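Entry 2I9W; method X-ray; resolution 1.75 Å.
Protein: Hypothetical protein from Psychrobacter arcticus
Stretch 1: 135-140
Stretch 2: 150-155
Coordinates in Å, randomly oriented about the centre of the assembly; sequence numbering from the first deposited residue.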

# COMPACT_ATOMS: atom_id res chain seq x y z
N LEU A 135 8.74 1.93 -7.06
CA LEU A 135 9.26 0.82 -6.29
C LEU A 135 9.01 1.11 -4.81
O LEU A 135 9.65 2.01 -4.24
CB LEU A 135 10.75 0.61 -6.54
CG LEU A 135 11.45 -0.55 -5.79
CD1 LEU A 135 10.83 -1.90 -6.20
CD2 LEU A 135 12.99 -0.57 -6.00
N SER A 136 8.09 0.38 -4.21
CA SER A 136 7.67 0.62 -2.83
C SER A 136 8.22 -0.45 -1.89
O SER A 136 8.30 -1.68 -2.24
CB SER A 136 6.16 0.66 -2.77
OG SER A 136 5.71 1.88 -3.34
N THR A 137 8.55 -0.01 -0.67
CA THR A 137 9.09 -0.85 0.35
C THR A 137 8.14 -0.94 1.53
O THR A 137 7.48 0.05 1.92
CB THR A 137 10.47 -0.38 0.86
OG1 THR A 137 11.35 -0.21 -0.27
CG2 THR A 137 11.04 -1.44 1.82
N PHE A 138 8.09 -2.15 2.04
CA PHE A 138 7.19 -2.53 3.12
C PHE A 138 7.97 -3.22 4.23
O PHE A 138 8.97 -3.89 3.99
CB PHE A 138 6.08 -3.44 2.60
CG PHE A 138 5.30 -2.84 1.45
CD1 PHE A 138 5.80 -2.88 0.16
CD2 PHE A 138 4.10 -2.20 1.70
CE1 PHE A 138 5.11 -2.34 -0.88
CE2 PHE A 138 3.40 -1.67 0.63
CZ PHE A 138 3.95 -1.73 -0.64
N VAL A 139 7.46 -3.08 5.46
CA VAL A 139 8.07 -3.73 6.63
C VAL A 139 7.00 -4.54 7.34
O VAL A 139 5.85 -4.10 7.44
CB VAL A 139 8.77 -2.73 7.59
CG1 VAL A 139 7.78 -1.78 8.26
CG2 VAL A 139 9.62 -3.49 8.63
N LYS A 140 7.40 -5.71 7.81
CA LYS A 140 6.59 -6.60 8.62
C LYS A 140 6.86 -6.30 10.10
O LYS A 140 8.02 -6.39 10.56
CB LYS A 140 6.88 -8.07 8.27
CG LYS A 140 5.67 -8.99 8.35
CD LYS A 140 5.97 -10.46 7.98
CE LYS A 140 4.69 -11.18 7.48
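Stretch 2, residues 150-155: SWYFLD

What forms the apolar centre of the contact? Phe 138 lies between two aromatic residues of stretch 2, on the face of the sheet it shares with Trp 151 and Phe 153. Its CB is 3.8 Å from CE3 of Trp 151, and its CE2 is 3.9 Å from CD1 of Phe 153. The Phe 138 and Phe 153 rings meet obliquely, their planes at 56° and centroids 5.7 Å apart. On the other face, Val 139 CG1 packs 3.8 Å from Leu 154 CD2 and 4.3 Å from Tyr 152 CB.

How does the backbone of stretch 2 run? Residues 150-153 are extended and pair with the strand 135-140 in antiparallel fashion, the two directions making an angle of 145°. Phe 138 faces Phe 153, with CA atoms 4.5 Å apart; Val 139 faces Tyr 152, and Lys 140 faces Trp 151, whose CA lies 4.4 Å from the lysine CA.

Which bonds hold this register? Val 139 and Tyr 152 bond reciprocally: Val 139 N donates to Tyr 152 O at 2.8 Å, and Tyr 152 N to Val 139 O at 2.7 Å. Leu 154 N extends the ladder by donating to Thr 137 O at 2.9 Å. At the non-hydrogen-bonded pairs the strands come close enough for CA-H...O contacts, such as Phe 138 CA to Tyr 152 O at 3.1 Å.

What lies toward the polar edge? Lys 140 lays its aliphatic chain over the Trp 151 indole, CB standing 3.9 Å from the centroid of its six-membered ring. Towards the other end, Ser 136 OG approaches the edge of the Phe 153 ring, 3.7 Å from CE1. There a water continues the pairing, accepting from Thr 137 N at 3.0 Å from its oxygen and donating to Leu 154 O at 2.7 Å.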

# COMPACT_ATOMS: atom_id res chain seq x y z
N SER A 150 1.77 -7.87 10.63
CA SER A 150 1.16 -7.22 9.48
C SER A 150 2.23 -6.49 8.71
O SER A 150 3.29 -6.13 9.25
CB SER A 150 0.06 -6.23 9.96
OG SER A 150 -1.14 -6.96 10.25
N TRP A 151 1.96 -6.28 7.43
CA TRP A 151 2.83 -5.50 6.57
C TRP A 151 2.41 -4.05 6.62
O TRP A 151 1.19 -3.75 6.71
CB TRP A 151 2.68 -5.97 5.14
CG TRP A 151 3.33 -7.24 4.88
CD1 TRP A 151 2.74 -8.45 4.78
CD2 TRP A 151 4.73 -7.45 4.69
NE1 TRP A 151 3.66 -9.39 4.50
CE2 TRP A 151 4.90 -8.82 4.51
CE3 TRP A 151 5.85 -6.63 4.72
CZ2 TRP A 151 6.16 -9.40 4.26
CZ3 TRP A 151 7.08 -7.18 4.48
CH2 TRP A 151 7.24 -8.55 4.27
N TYR A 152 3.42 -3.17 6.57
CA TYR A 152 3.21 -1.73 6.57
C TYR A 152 4.04 -1.06 5.50
O TYR A 152 5.17 -1.48 5.23
CB TYR A 152 3.56 -1.13 7.94
CG TYR A 152 2.65 -1.53 9.04
CD1 TYR A 152 2.91 -2.66 9.79
CD2 TYR A 152 1.53 -0.80 9.33
CE1 TYR A 152 2.07 -3.07 10.78
CE2 TYR A 152 0.69 -1.19 10.34
CZ TYR A 152 0.97 -2.33 11.06
OH TYR A 152 0.16 -2.74 12.05
N PHE A 153 3.47 -0.02 4.91
CA PHE A 153 4.15 0.74 3.86
C PHE A 153 5.13 1.73 4.47
O PHE A 153 4.76 2.48 5.38
CB PHE A 153 3.11 1.48 3.01
CG PHE A 153 3.69 2.46 2.05
CD1 PHE A 153 4.45 2.04 0.99
CD2 PHE A 153 3.43 3.81 2.18
CE1 PHE A 153 4.93 2.96 0.06
CE2 PHE A 153 3.91 4.72 1.27
CZ PHE A 153 4.68 4.31 0.22
N LEU A 154 6.37 1.73 3.97
CA LEU A 154 7.40 2.72 4.37
C LEU A 154 7.27 3.93 3.45
O LEU A 154 7.57 3.85 2.26
CB LEU A 154 8.81 2.11 4.26
CG LEU A 154 9.20 1.03 5.25
CD1 LEU A 154 10.66 0.64 5.01
CD2 LEU A 154 8.96 1.42 6.69
N ASP A 155 6.74 5.04 3.97
CA ASP A 155 6.44 6.22 3.12
C ASP A 155 7.75 6.99 2.94
O ASP A 155 8.33 7.47 3.92
CB ASP A 155 5.35 7.07 3.75
CG ASP A 155 4.78 8.09 2.80
OD1 ASP A 155 5.58 8.80 2.14
OD2 ASP A 155 3.53 8.20 2.69
O HOH W 1 8.44 2.91 -0.13